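Local atomic coordinates of serine protease inhibitor 4, isoform B (Drosophila melanogaster, PDB entry 4P0F), a protein that probably inhibits serine and cysteine endopeptidases as a member of the serpin family. Residues Gln131-Ile136 with Asp155-Glu160; Asn137-Gln142 with Val166-Phe171; Glu160-Leu165 with Glu309-Ser314; Glu284-Gln287 with Arg293-Ser296. One frame throughout, in Å; residues are numbered along the deposited sequence.

Contact 1. Residues Gln131-Ile136 with Asp155-Glu160; sequences QAAATI and DVLNSE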
loop_
_atom_site.group_PDB
_atom_site.type_symbol
_atom_site.label_atom_id
_atom_site.label_comp_id
_atom_site.label_asym_id
_atom_site.label_seq_id
_atom_site.Cartn_x
_atom_site.Cartn_y
_atom_site.Cartn_z
ATOM N N GLN A 131 -10.569 -12.826 -21.025
ATOM C CA GLN A 131 -10.871 -13.903 -20.097
ATOM C C GLN A 131 -9.842 -13.963 -18.970
ATOM O O GLN A 131 -10.196 -14.108 -17.800
ATOM C CB GLN A 131 -10.924 -15.227 -20.855
ATOM C CG GLN A 131 -11.087 -16.470 -20.018
ATOM C CD GLN A 131 -10.972 -17.720 -20.874
ATOM O OE1 GLN A 131 -9.911 -18.343 -20.951
ATOM N NE2 GLN A 131 -12.055 -18.071 -21.555
ATOM N N ALA A 132 -8.567 -13.841 -19.319
ATOM C CA ALA A 132 -7.501 -13.876 -18.315
ATOM C C ALA A 132 -7.591 -12.705 -17.324
ATOM O O ALA A 132 -7.425 -12.886 -16.115
ATOM C CB ALA A 132 -6.144 -13.884 -19.001
ATOM N N ALA A 133 -7.865 -11.512 -17.834
ATOM C CA ALA A 133 -8.004 -10.347 -16.983
ATOM C C ALA A 133 -9.194 -10.544 -16.054
ATOM O O ALA A 133 -9.114 -10.237 -14.871
ATOM C CB ALA A 133 -8.173 -9.097 -17.815
ATOM N N ALA A 134 -10.289 -11.080 -16.586
ATOM C CA ALA A 134 -11.478 -11.304 -15.770
ATOM C C ALA A 134 -11.160 -12.273 -14.633
ATOM O O ALA A 134 -11.585 -12.062 -13.504
ATOM C CB ALA A 134 -12.633 -11.829 -16.621
ATOM N N THR A 135 -10.406 -13.330 -14.925
ATOM C CA THR A 135 -10.011 -14.290 -13.894
ATOM C C THR A 135 -9.203 -13.614 -12.784
ATOM O O THR A 135 -9.493 -13.779 -11.599
ATOM C CB THR A 135 -9.205 -15.447 -14.509
ATOM O OG1 THR A 135 -10.073 -16.182 -15.371
ATOM C CG2 THR A 135 -8.664 -16.386 -13.439
ATOM N N ILE A 136 -8.195 -12.844 -13.176
ATOM C CA ILE A 136 -7.366 -12.115 -12.223
ATOM C C ILE A 136 -8.195 -11.107 -11.435
ATOM O O ILE A 136 -8.126 -11.037 -10.201
ATOM C CB ILE A 136 -6.207 -11.392 -12.949
ATOM C CG1 ILE A 136 -5.253 -12.429 -13.560
ATOM C CG2 ILE A 136 -5.465 -10.453 -11.997
ATOM C CD1 ILE A 136 -4.326 -11.886 -14.660
ATOM N N ASP A 155 -6.015 -4.988 -21.806
ATOM C CA ASP A 155 -5.178 -4.463 -22.878
ATOM C C ASP A 155 -3.687 -4.386 -22.518
ATOM O O ASP A 155 -2.884 -3.974 -23.358
ATOM C CB ASP A 155 -5.689 -3.091 -23.384
ATOM C CG ASP A 155 -5.679 -1.975 -22.337
ATOM O OD1 ASP A 155 -5.079 -2.085 -21.247
ATOM O OD2 ASP A 155 -6.281 -0.924 -22.654
ATOM N N VAL A 156 -3.303 -4.828 -21.322
ATOM C CA VAL A 156 -1.862 -4.998 -21.029
ATOM C C VAL A 156 -1.435 -6.463 -21.034
ATOM O O VAL A 156 -0.278 -6.771 -20.728
ATOM C CB VAL A 156 -1.445 -4.379 -19.670
ATOM C CG1 VAL A 156 -1.789 -2.910 -19.633
ATOM C CG2 VAL A 156 -2.053 -5.122 -18.497
ATOM N N LEU A 157 -2.360 -7.348 -21.399
ATOM C CA LEU A 157 -2.111 -8.782 -21.487
ATOM C C LEU A 157 -2.239 -9.246 -22.929
ATOM O O LEU A 157 -3.123 -8.788 -23.642
ATOM C CB LEU A 157 -3.098 -9.562 -20.607
ATOM C CG LEU A 157 -3.138 -9.181 -19.126
ATOM C CD1 LEU A 157 -4.162 -10.023 -18.371
ATOM C CD2 LEU A 157 -1.774 -9.314 -18.477
ATOM N N ASN A 158 -1.369 -10.165 -23.343
ATOM C CA ASN A 158 -1.470 -10.780 -24.667
ATOM C C ASN A 158 -0.690 -12.093 -24.720
ATOM O O ASN A 158 -0.262 -12.601 -23.688
ATOM C CB ASN A 158 -0.988 -9.810 -25.757
ATOM C CG ASN A 158 0.487 -9.430 -25.625
ATOM O OD1 ASN A 158 1.294 -10.160 -25.056
ATOM N ND2 ASN A 158 0.837 -8.268 -26.162
ATOM N N SER A 159 -0.504 -12.651 -25.918
ATOM C CA SER A 159 0.126 -13.960 -26.046
ATOM C C SER A 159 1.576 -13.989 -25.568
ATOM O O SER A 159 2.133 -15.069 -25.360
ATOM C CB SER A 159 0.071 -14.438 -27.504
ATOM O OG SER A 159 0.706 -13.504 -28.357
ATOM N N GLU A 160 2.186 -12.817 -25.409
ATOM C CA GLU A 160 3.554 -12.719 -24.885
ATOM C C GLU A 160 3.610 -12.718 -23.353
ATOM O O GLU A 160 4.675 -12.898 -22.774
ATOM C CB GLU A 160 4.247 -11.458 -25.411
ATOM C CG GLU A 160 4.434 -11.421 -26.917
ATOM C CD GLU A 160 5.665 -12.181 -27.368
ATOM O OE1 GLU A 160 6.794 -11.684 -27.146
ATOM O OE2 GLU A 160 5.505 -13.276 -27.942
#
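L157 turns its CG anti to its own carbonyl carbon (chi1 -56°), and an extended chi2 carries CD1 on to helix residues A132, A133 and I136. I136 follows the same first turn: CG1 lies anti to the carbonyl carbon, and CD1 reaches out to meet the leucine. This is a helix-on-loop contact of the serpin fold. Helix 129-143 packs against the end of the connection that leads back into strand 161-174. One methyl group does the work on the loop side. L157 CD1 approaches I136 CD1 tip to tip at 4.2 Å. It also lies 4.0 Å from the backbone N of A133 and 4.2 Å from A133 CB. A132 CB is more distant, 4.4 Å from L157 CD1. The small alanines let the leucine come close to the helix backbone. The contact is buried, and the side chains that meet in it are apolar. The other methyl of L157, CD2, packs on V164 of strand 161-174, and I136 touches V164 as well. Helix, loop and strand therefore share one apolar cluster. A133 also touches A154, and I136 touches V152, both in the connection before L157. Beyond the leucine the chain turns toward the strand. E160 holds R340 by a salt bridge there, while N158 N bonds to S161 OG. N158 itself forms an Asx turn: its OD1 accepts from E160 N at 2.8 Å, and the donor stands above the amide carbonyl plane.

Contact 2. Residues Asn137-Gln142 with Val166-Phe171; sequences NNWVEQ and VNAIHF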
loop_
_atom_site.group_PDB
_atom_site.type_symbol
_atom_site.label_atom_id
_atom_site.label_comp_id
_atom_site.label_asym_id
_atom_site.label_seq_id
_atom_site.Cartn_x
_atom_site.Cartn_y
_atom_site.Cartn_z
ATOM N N ASN A 137 -8.984 -10.326 -12.152
ATOM C CA ASN A 137 -9.670 -9.203 -11.532
ATOM C C ASN A 137 -10.814 -9.665 -10.646
ATOM O O ASN A 137 -11.108 -9.037 -9.624
ATOM C CB ASN A 137 -10.150 -8.243 -12.611
ATOM C CG ASN A 137 -8.992 -7.534 -13.295
ATOM O OD1 ASN A 137 -7.897 -7.444 -12.737
ATOM N ND2 ASN A 137 -9.221 -7.043 -14.503
ATOM N N ASN A 138 -11.437 -10.780 -11.010
ATOM C CA ASN A 138 -12.475 -11.354 -10.169
ATOM C C ASN A 138 -11.890 -11.886 -8.860
ATOM O O ASN A 138 -12.501 -11.745 -7.799
ATOM C CB ASN A 138 -13.220 -12.458 -10.918
ATOM C CG ASN A 138 -14.116 -11.912 -12.014
ATOM O OD1 ASN A 138 -14.409 -10.717 -12.059
ATOM N ND2 ASN A 138 -14.571 -12.792 -12.904
ATOM N N TRP A 139 -10.695 -12.462 -8.931
ATOM C CA TRP A 139 -10.023 -12.956 -7.742
ATOM C C TRP A 139 -9.705 -11.765 -6.829
ATOM O O TRP A 139 -9.974 -11.805 -5.630
ATOM C CB TRP A 139 -8.747 -13.733 -8.107
ATOM C CG TRP A 139 -8.012 -14.247 -6.902
ATOM C CD1 TRP A 139 -8.259 -15.404 -6.224
ATOM C CD2 TRP A 139 -6.924 -13.603 -6.214
ATOM N NE1 TRP A 139 -7.392 -15.526 -5.160
ATOM C CE2 TRP A 139 -6.566 -14.432 -5.132
ATOM C CE3 TRP A 139 -6.223 -12.408 -6.409
ATOM C CZ2 TRP A 139 -5.536 -14.107 -4.250
ATOM C CZ3 TRP A 139 -5.204 -12.081 -5.525
ATOM C CH2 TRP A 139 -4.876 -12.929 -4.459
ATOM N N VAL A 140 -9.159 -10.698 -7.408
ATOM C CA VAL A 140 -8.867 -9.490 -6.641
ATOM C C VAL A 140 -10.123 -8.911 -5.978
ATOM O O VAL A 140 -10.079 -8.544 -4.809
ATOM C CB VAL A 140 -8.202 -8.403 -7.509
ATOM C CG1 VAL A 140 -8.085 -7.079 -6.740
ATOM C CG2 VAL A 140 -6.808 -8.870 -7.964
ATOM N N GLU A 141 -11.233 -8.825 -6.701
ATOM C CA GLU A 141 -12.474 -8.363 -6.087
ATOM C C GLU A 141 -12.865 -9.229 -4.898
ATOM O O GLU A 141 -13.299 -8.719 -3.862
ATOM C CB GLU A 141 -13.623 -8.350 -7.093
ATOM C CG GLU A 141 -13.524 -7.251 -8.130
ATOM C CD GLU A 141 -14.875 -6.831 -8.676
ATOM O OE1 GLU A 141 -15.860 -6.830 -7.906
ATOM O OE2 GLU A 141 -14.948 -6.490 -9.874
ATOM N N GLN A 142 -12.717 -10.542 -5.042
ATOM C CA GLN A 142 -13.122 -11.455 -3.982
ATOM C C GLN A 142 -12.232 -11.319 -2.745
ATOM O O GLN A 142 -12.676 -11.602 -1.628
ATOM C CB GLN A 142 -13.121 -12.898 -4.501
ATOM C CG GLN A 142 -14.236 -13.167 -5.506
ATOM C CD GLN A 142 -15.634 -12.963 -4.921
ATOM O OE1 GLN A 142 -15.856 -13.144 -3.722
ATOM N NE2 GLN A 142 -16.574 -12.550 -5.771
ATOM N N VAL A 166 0.189 -11.256 -8.071
ATOM C CA VAL A 166 -0.756 -10.357 -7.424
ATOM C C VAL A 166 -0.723 -10.490 -5.914
ATOM O O VAL A 166 -0.685 -11.587 -5.367
ATOM C CB VAL A 166 -2.197 -10.594 -7.913
ATOM C CG1 VAL A 166 -3.115 -9.518 -7.373
ATOM C CG2 VAL A 166 -2.237 -10.595 -9.436
ATOM N N ASN A 167 -0.716 -9.336 -5.252
ATOM C CA ASN A 167 -0.988 -9.250 -3.832
ATOM C C ASN A 167 -2.236 -8.423 -3.619
ATOM O O ASN A 167 -2.378 -7.372 -4.224
ATOM C CB ASN A 167 0.162 -8.604 -3.064
ATOM C CG ASN A 167 -0.217 -8.317 -1.631
ATOM O OD1 ASN A 167 -0.738 -7.231 -1.302
ATOM N ND2 ASN A 167 -0.003 -9.299 -0.769
ATOM N N ALA A 168 -3.123 -8.892 -2.746
ATOM C CA ALA A 168 -4.307 -8.127 -2.364
ATOM C C ALA A 168 -4.348 -8.008 -0.850
ATOM O O ALA A 168 -3.902 -8.908 -0.144
ATOM C CB ALA A 168 -5.571 -8.783 -2.889
ATOM N N ILE A 169 -4.855 -6.883 -0.361
ATOM C CA ILE A 169 -4.969 -6.655 1.075
ATOM C C ILE A 169 -6.302 -5.978 1.379
ATOM O O ILE A 169 -6.756 -5.108 0.638
ATOM C CB ILE A 169 -3.770 -5.810 1.597
ATOM C CG1 ILE A 169 -3.902 -5.507 3.094
ATOM C CG2 ILE A 169 -3.616 -4.525 0.791
ATOM C CD1 ILE A 169 -2.590 -5.014 3.723
ATOM N N HIS A 170 -6.945 -6.431 2.450
ATOM C CA HIS A 170 -8.220 -5.864 2.877
ATOM C C HIS A 170 -8.223 -5.648 4.370
ATOM O O HIS A 170 -7.847 -6.530 5.136
ATOM C CB HIS A 170 -9.380 -6.769 2.490
ATOM C CG HIS A 170 -10.715 -6.241 2.922
ATOM N ND1 HIS A 170 -11.371 -6.709 4.038
ATOM C CD2 HIS A 170 -11.494 -5.263 2.403
ATOM C CE1 HIS A 170 -12.509 -6.047 4.185
ATOM N NE2 HIS A 170 -12.609 -5.169 3.206
ATOM N N PHE A 171 -8.674 -4.464 4.764
ATOM C CA PHE A 171 -8.772 -4.076 6.164
ATOM C C PHE A 171 -10.159 -3.545 6.461
ATOM O O PHE A 171 -10.684 -2.715 5.721
ATOM C CB PHE A 171 -7.727 -3.022 6.492
ATOM C CG PHE A 171 -7.913 -2.384 7.836
ATOM C CD1 PHE A 171 -7.616 -3.074 8.994
ATOM C CD2 PHE A 171 -8.385 -1.090 7.932
ATOM C CE1 PHE A 171 -7.790 -2.479 10.237
ATOM C CE2 PHE A 171 -8.557 -0.486 9.173
ATOM C CZ PHE A 171 -8.258 -1.184 10.321
#
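Apolar contact joins the two segments, and V166 lies at its middle. The CG1 methyl of V166 touches two helix residues. W139 CZ3 lies 3.8 Å from V166 CG1, which meets the indole at its edge, near the ring plane. V140 CG2 lies 3.8 Å from the same V166 CG1, and these two valine side chains cross at about a right angle. W139 sends its CG anti to the backbone N (chi1 179°), and this extends the six-membered ring toward the strand. There CZ3 also meets A168 CB, at 4.2 Å and obliquely. A168 offers only a methyl group, and the backbones come close beside it: V140 CA and A168 CA are 6.4 Å apart. The tryptophan further touches A94 and K96 of strand 91-100, and V140 touches A334 of strand 328-341. The helix thus bridges three strands.

Polar bonds surround this packing without joining the two segments. N137 OD1 accepts from V152 N and ties the helix to the connection that follows it. N167 points away from the helix, and its amide bonds to S40 OG and N95 OD1. That site is consistent with the shutter region of serpins.

Helix and strand run nearly along each other, their axes 8.8 Å apart and 25° from parallel. This is the packing of helix F on the central strands of beta-sheet A, a hallmark of the serpin fold.

Contact 3. Residues Glu160-Leu165 with Glu309-Ser314; sequences ESRLVL and EPLKVS
R162 and E309 cross at about a right angle, with guanidinium and carboxylate planes 56° apart. They join strand 161-174 to the turn that leads into strand 311-324, both strands of serpin beta-sheet A. Strand 328-341 runs between these two strands, as expected for the inserted reactive loop of a cleaved serpin. R162 and L163 both face V339 of that strand, a classic beta bulge. The arginine chain bends at chi2 (-74°), and its NE then points at the carboxylate. The salt bridge from R162 NE to E309 OE1 is 2.8 Å long and almost straight (172°). It lies in the guanidinium plane and uses the syn lone pair of the oxygen. A water closes a second link, accepting from R162 NH2 and donating to E309 OE2. Y103 OH also bonds to E309 OE2. On the other side NH1 of R162 gives a bond to S161 O at 2.9 Å and another to S159 O. These bonds fix the rotation of the group. Nearer the backbone, R162 CG packs on L311 CD2 at 3.9 Å, again crosswise. With an alanine in place of R162, E309 OE1 would probably lose its charged mate, and the S159 and S161 carbonyls would lose a shared donor. A second water lies between the segments, 2.7 Å from S161 OG and 3.2 Å from S314 OG.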
loop_
_atom_site.group_PDB
_atom_site.type_symbol
_atom_site.label_atom_id
_atom_site.label_comp_id
_atom_site.label_asym_id
_atom_site.label_seq_id
_atom_site.Cartn_x
_atom_site.Cartn_y
_atom_site.Cartn_z
ATOM N N GLU A 160 2.186 -12.817 -25.409
ATOM C CA GLU A 160 3.554 -12.719 -24.885
ATOM C C GLU A 160 3.610 -12.718 -23.353
ATOM O O GLU A 160 4.675 -12.898 -22.774
ATOM C CB GLU A 160 4.247 -11.458 -25.411
ATOM C CG GLU A 160 4.434 -11.421 -26.917
ATOM C CD GLU A 160 5.665 -12.181 -27.368
ATOM O OE1 GLU A 160 6.794 -11.684 -27.146
ATOM O OE2 GLU A 160 5.505 -13.276 -27.942
ATOM N N SER A 161 2.467 -12.499 -22.698
ATOM C CA SER A 161 2.406 -12.509 -21.238
ATOM C C SER A 161 2.747 -13.897 -20.727
ATOM O O SER A 161 2.327 -14.890 -21.324
ATOM C CB SER A 161 1.013 -12.105 -20.731
ATOM O OG SER A 161 0.619 -10.833 -21.208
ATOM N N ARG A 162 3.491 -13.978 -19.629
ATOM C CA ARG A 162 3.894 -15.272 -19.097
ATOM C C ARG A 162 3.416 -15.490 -17.667
ATOM O O ARG A 162 3.039 -16.603 -17.303
ATOM C CB ARG A 162 5.408 -15.426 -19.194
ATOM C CG ARG A 162 5.892 -15.535 -20.623
ATOM C CD ARG A 162 5.565 -16.904 -21.233
ATOM N NE ARG A 162 5.889 -16.980 -22.659
ATOM C CZ ARG A 162 5.057 -16.664 -23.648
ATOM N NH1 ARG A 162 3.823 -16.240 -23.391
ATOM N NH2 ARG A 162 5.463 -16.770 -24.902
ATOM N N LEU A 163 3.438 -14.453 -16.840
ATOM C CA LEU A 163 2.770 -14.575 -15.561
ATOM C C LEU A 163 2.398 -13.230 -14.995
ATOM O O LEU A 163 2.949 -12.211 -15.385
ATOM C CB LEU A 163 3.638 -15.348 -14.572
ATOM C CG LEU A 163 5.032 -14.796 -14.318
ATOM C CD1 LEU A 163 5.043 -13.845 -13.119
ATOM C CD2 LEU A 163 5.981 -15.944 -14.101
ATOM N N VAL A 164 1.422 -13.251 -14.095
ATOM C CA VAL A 164 1.040 -12.070 -13.336
ATOM C C VAL A 164 1.069 -12.437 -11.869
ATOM O O VAL A 164 0.424 -13.397 -11.454
ATOM C CB VAL A 164 -0.357 -11.552 -13.715
ATOM C CG1 VAL A 164 -0.747 -10.342 -12.850
ATOM C CG2 VAL A 164 -0.403 -11.182 -15.179
ATOM N N LEU A 165 1.842 -11.675 -11.105
ATOM C CA LEU A 165 1.927 -11.827 -9.660
ATOM C C LEU A 165 1.012 -10.813 -9.019
ATOM O O LEU A 165 1.049 -9.648 -9.397
ATOM C CB LEU A 165 3.363 -11.613 -9.171
ATOM C CG LEU A 165 4.305 -12.800 -9.348
ATOM C CD1 LEU A 165 5.740 -12.371 -9.205
ATOM C CD2 LEU A 165 3.980 -13.867 -8.316
ATOM N N GLU A 309 13.125 -18.852 -22.147
ATOM C CA GLU A 309 12.721 -17.554 -22.688
ATOM C C GLU A 309 13.099 -16.419 -21.755
ATOM O O GLU A 309 12.685 -16.416 -20.597
ATOM C CB GLU A 309 11.210 -17.490 -22.914
ATOM C CG GLU A 309 10.702 -18.403 -24.009
ATOM C CD GLU A 309 9.191 -18.457 -24.080
ATOM O OE1 GLU A 309 8.534 -17.612 -23.439
ATOM O OE2 GLU A 309 8.657 -19.360 -24.767
ATOM N N PRO A 310 13.880 -15.448 -22.247
ATOM C CA PRO A 310 14.110 -14.270 -21.407
ATOM C C PRO A 310 12.818 -13.499 -21.140
ATOM O O PRO A 310 11.977 -13.374 -22.038
ATOM C CB PRO A 310 15.090 -13.436 -22.236
ATOM C CG PRO A 310 15.763 -14.403 -23.106
ATOM C CD PRO A 310 14.746 -15.441 -23.438
ATOM N N LEU A 311 12.681 -12.988 -19.916
ATOM C CA LEU A 311 11.464 -12.313 -19.466
ATOM C C LEU A 311 11.764 -10.900 -19.000
ATOM O O LEU A 311 12.896 -10.590 -18.626
ATOM C CB LEU A 311 10.806 -13.077 -18.307
ATOM C CG LEU A 311 10.545 -14.576 -18.505
ATOM C CD1 LEU A 311 9.978 -15.175 -17.221
ATOM C CD2 LEU A 311 9.607 -14.814 -19.668
ATOM N N LYS A 312 10.738 -10.050 -19.009
ATOM C CA LYS A 312 10.823 -8.735 -18.385
ATOM C C LYS A 312 9.454 -8.306 -17.850
ATOM O O LYS A 312 8.428 -8.878 -18.190
ATOM C CB LYS A 312 11.357 -7.694 -19.372
ATOM C CG LYS A 312 10.400 -7.332 -20.477
ATOM C CD LYS A 312 11.037 -6.356 -21.449
ATOM C CE LYS A 312 10.085 -6.000 -22.576
ATOM N NZ LYS A 312 10.698 -5.000 -23.498
ATOM N N VAL A 313 9.447 -7.294 -16.996
ATOM C CA VAL A 313 8.200 -6.768 -16.454
ATOM C C VAL A 313 7.599 -5.745 -17.413
ATOM O O VAL A 313 8.278 -4.800 -17.814
ATOM C CB VAL A 313 8.439 -6.130 -15.067
ATOM C CG1 VAL A 313 7.186 -5.454 -14.551
ATOM C CG2 VAL A 313 8.923 -7.183 -14.084
ATOM N N SER A 314 6.333 -5.935 -17.784
ATOM C CA SER A 314 5.648 -5.012 -18.692
ATOM C C SER A 314 4.749 -4.009 -17.979
ATOM O O SER A 314 4.412 -2.974 -18.546
ATOM C CB SER A 314 4.803 -5.790 -19.699
ATOM O OG SER A 314 3.999 -6.742 -19.028
HETATM O O HOH W 1 1.921 -8.550 -20.595
HETATM O O HOH W 2 7.300 -17.999 -26.806
#

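Contact 4. Residues Glu284-Gln287 with Arg293-Ser296; sequences EVFQ and RMFS
F295 sets the edge of its ring against F286 CB of helix 283-288, while Q287 CG meets the same ring obliquely. The contact belongs to the helical layer behind beta-sheet A of the serpin fold, where the helix meets a short 3-10 segment. The tight part is apolar. F295 CZ lies 3.8 Å from F286 CB, which sits in the plane of the F295 ring. M294 reaches the F286 ring itself, in a Met-aromatic contact: its SD is 3.9 Å from F286 CD2. The line from SD to the centroid of that ring is 64° off the ring normal. M294 CG stands between its backbone N and carbonyl carbon (chi1 62°), and it lies 3.5 Å above the plane of the F295 ring, over its centre. One face of F295 is thereby covered by its own neighbour. Strand 311-324 backs this core, since V313 and I316 both touch F295. L64 of helix 54-64 packs on F286.

The outer part is looser. Q287 is exposed, and its CG rests 3.9 Å from F295 CD2. Its amide plane stands almost upright to the F295 ring, at 89°. Replacing F295 by an alanine is likely to open a gap beside F286 CB and leave the M294 side chain freer to turn. The 3-10 segment ends in polar bonds. R293 O accepts from two donors of one residue: S296 N at 3.0 Å and S296 OG at 2.8 Å.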
loop_
_atom_site.group_PDB
_atom_site.type_symbol
_atom_site.label_atom_id
_atom_site.label_comp_id
_atom_site.label_asym_id
_atom_site.label_seq_id
_atom_site.Cartn_x
_atom_site.Cartn_y
_atom_site.Cartn_z
ATOM N N GLU A 284 7.404 3.985 -13.348
ATOM C CA GLU A 284 8.167 5.211 -13.205
ATOM C C GLU A 284 8.706 5.361 -11.777
ATOM O O GLU A 284 9.868 5.735 -11.592
ATOM C CB GLU A 284 7.308 6.412 -13.596
ATOM C CG GLU A 284 8.055 7.738 -13.630
ATOM C CD GLU A 284 7.135 8.911 -13.922
ATOM O OE1 GLU A 284 6.088 8.700 -14.567
ATOM O OE2 GLU A 284 7.448 10.040 -13.496
ATOM N N VAL A 285 7.880 5.056 -10.779
ATOM C CA VAL A 285 8.312 5.120 -9.381
ATOM C C VAL A 285 9.485 4.156 -9.158
ATOM O O VAL A 285 10.502 4.534 -8.566
ATOM C CB VAL A 285 7.157 4.790 -8.405
ATOM C CG1 VAL A 285 7.676 4.466 -7.009
ATOM C CG2 VAL A 285 6.179 5.948 -8.345
ATOM N N PHE A 286 9.360 2.928 -9.649
ATOM C CA PHE A 286 10.435 1.945 -9.469
ATOM C C PHE A 286 11.714 2.379 -10.162
ATOM O O PHE A 286 12.804 2.196 -9.622
ATOM C CB PHE A 286 10.013 0.573 -9.975
ATOM C CG PHE A 286 9.297 -0.250 -8.952
ATOM C CD1 PHE A 286 8.083 0.161 -8.436
ATOM C CD2 PHE A 286 9.825 -1.445 -8.517
ATOM C CE1 PHE A 286 7.426 -0.604 -7.499
ATOM C CE2 PHE A 286 9.177 -2.205 -7.581
ATOM C CZ PHE A 286 7.965 -1.781 -7.070
ATOM N N GLN A 287 11.593 2.952 -11.355
ATOM C CA GLN A 287 12.760 3.469 -12.048
ATOM C C GLN A 287 13.444 4.578 -11.250
ATOM O O GLN A 287 14.676 4.612 -11.132
ATOM C CB GLN A 287 12.360 3.975 -13.428
ATOM C CG GLN A 287 11.995 2.842 -14.380
ATOM C CD GLN A 287 11.319 3.330 -15.637
ATOM O OE1 GLN A 287 10.744 4.420 -15.665
ATOM N NE2 GLN A 287 11.392 2.533 -16.691
ATOM N N ARG A 293 16.125 -1.974 -14.202
ATOM C CA ARG A 293 16.544 -3.088 -15.054
ATOM C C ARG A 293 15.417 -4.100 -15.334
ATOM O O ARG A 293 15.341 -4.669 -16.435
ATOM C CB ARG A 293 17.752 -3.797 -14.431
ATOM C CG ARG A 293 18.508 -4.711 -15.380
ATOM C CD ARG A 293 19.865 -5.080 -14.796
ATOM N NE ARG A 293 20.591 -6.051 -15.602
ATOM C CZ ARG A 293 21.450 -5.743 -16.571
ATOM N NH1 ARG A 293 21.695 -4.476 -16.881
ATOM N NH2 ARG A 293 22.065 -6.712 -17.236
ATOM N N MET A 294 14.549 -4.312 -14.353
ATOM C CA MET A 294 13.430 -5.246 -14.469
ATOM C C MET A 294 12.483 -4.960 -15.652
ATOM O O MET A 294 11.819 -5.873 -16.143
ATOM C CB MET A 294 12.632 -5.242 -13.163
ATOM C CG MET A 294 12.027 -3.908 -12.854
ATOM S SD MET A 294 11.539 -3.788 -11.117
ATOM C CE MET A 294 10.343 -5.093 -11.079
ATOM N N PHE A 295 12.421 -3.713 -16.113
ATOM C CA PHE A 295 11.543 -3.333 -17.236
ATOM C C PHE A 295 12.253 -3.338 -18.581
ATOM O O PHE A 295 11.620 -3.173 -19.626
ATOM C CB PHE A 295 10.953 -1.937 -17.009
ATOM C CG PHE A 295 10.375 -1.748 -15.653
ATOM C CD1 PHE A 295 9.186 -2.353 -15.308
ATOM C CD2 PHE A 295 11.023 -0.955 -14.714
ATOM C CE1 PHE A 295 8.651 -2.183 -14.050
ATOM C CE2 PHE A 295 10.509 -0.792 -13.474
ATOM C CZ PHE A 295 9.318 -1.392 -13.131
ATOM N N SER A 296 13.572 -3.497 -18.546
ATOM C CA SER A 296 14.407 -3.362 -19.726
ATOM C C SER A 296 14.640 -4.687 -20.426
ATOM O O SER A 296 14.358 -5.759 -19.888
ATOM C CB SER A 296 15.762 -2.770 -19.347
ATOM O OG SER A 296 16.603 -3.779 -18.813
#

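The contacts follow the chain in the order 1, 2, 3, 4 by first segment, but contacts 1 and 2 interlock: both start on helix 129-143, and the second segment of contact 1 precedes that of contact 2. Their centres are 16 Å apart. Contact 3 shares E160 with contact 1 and strand 161-174 with contact 2. Its centre is about 12 Å from that of contact 1. Contact 4 lies in sequence between the segments of contact 3, its centre about 14 Å from that of contact 3. V313 N and M294 O, 2.9 Å apart, probably bond there. Contacts 1 and 2 thus set helix 129-143 against beta-sheet A and its entering loop; contact 4 meets the sheet at strand 311-324.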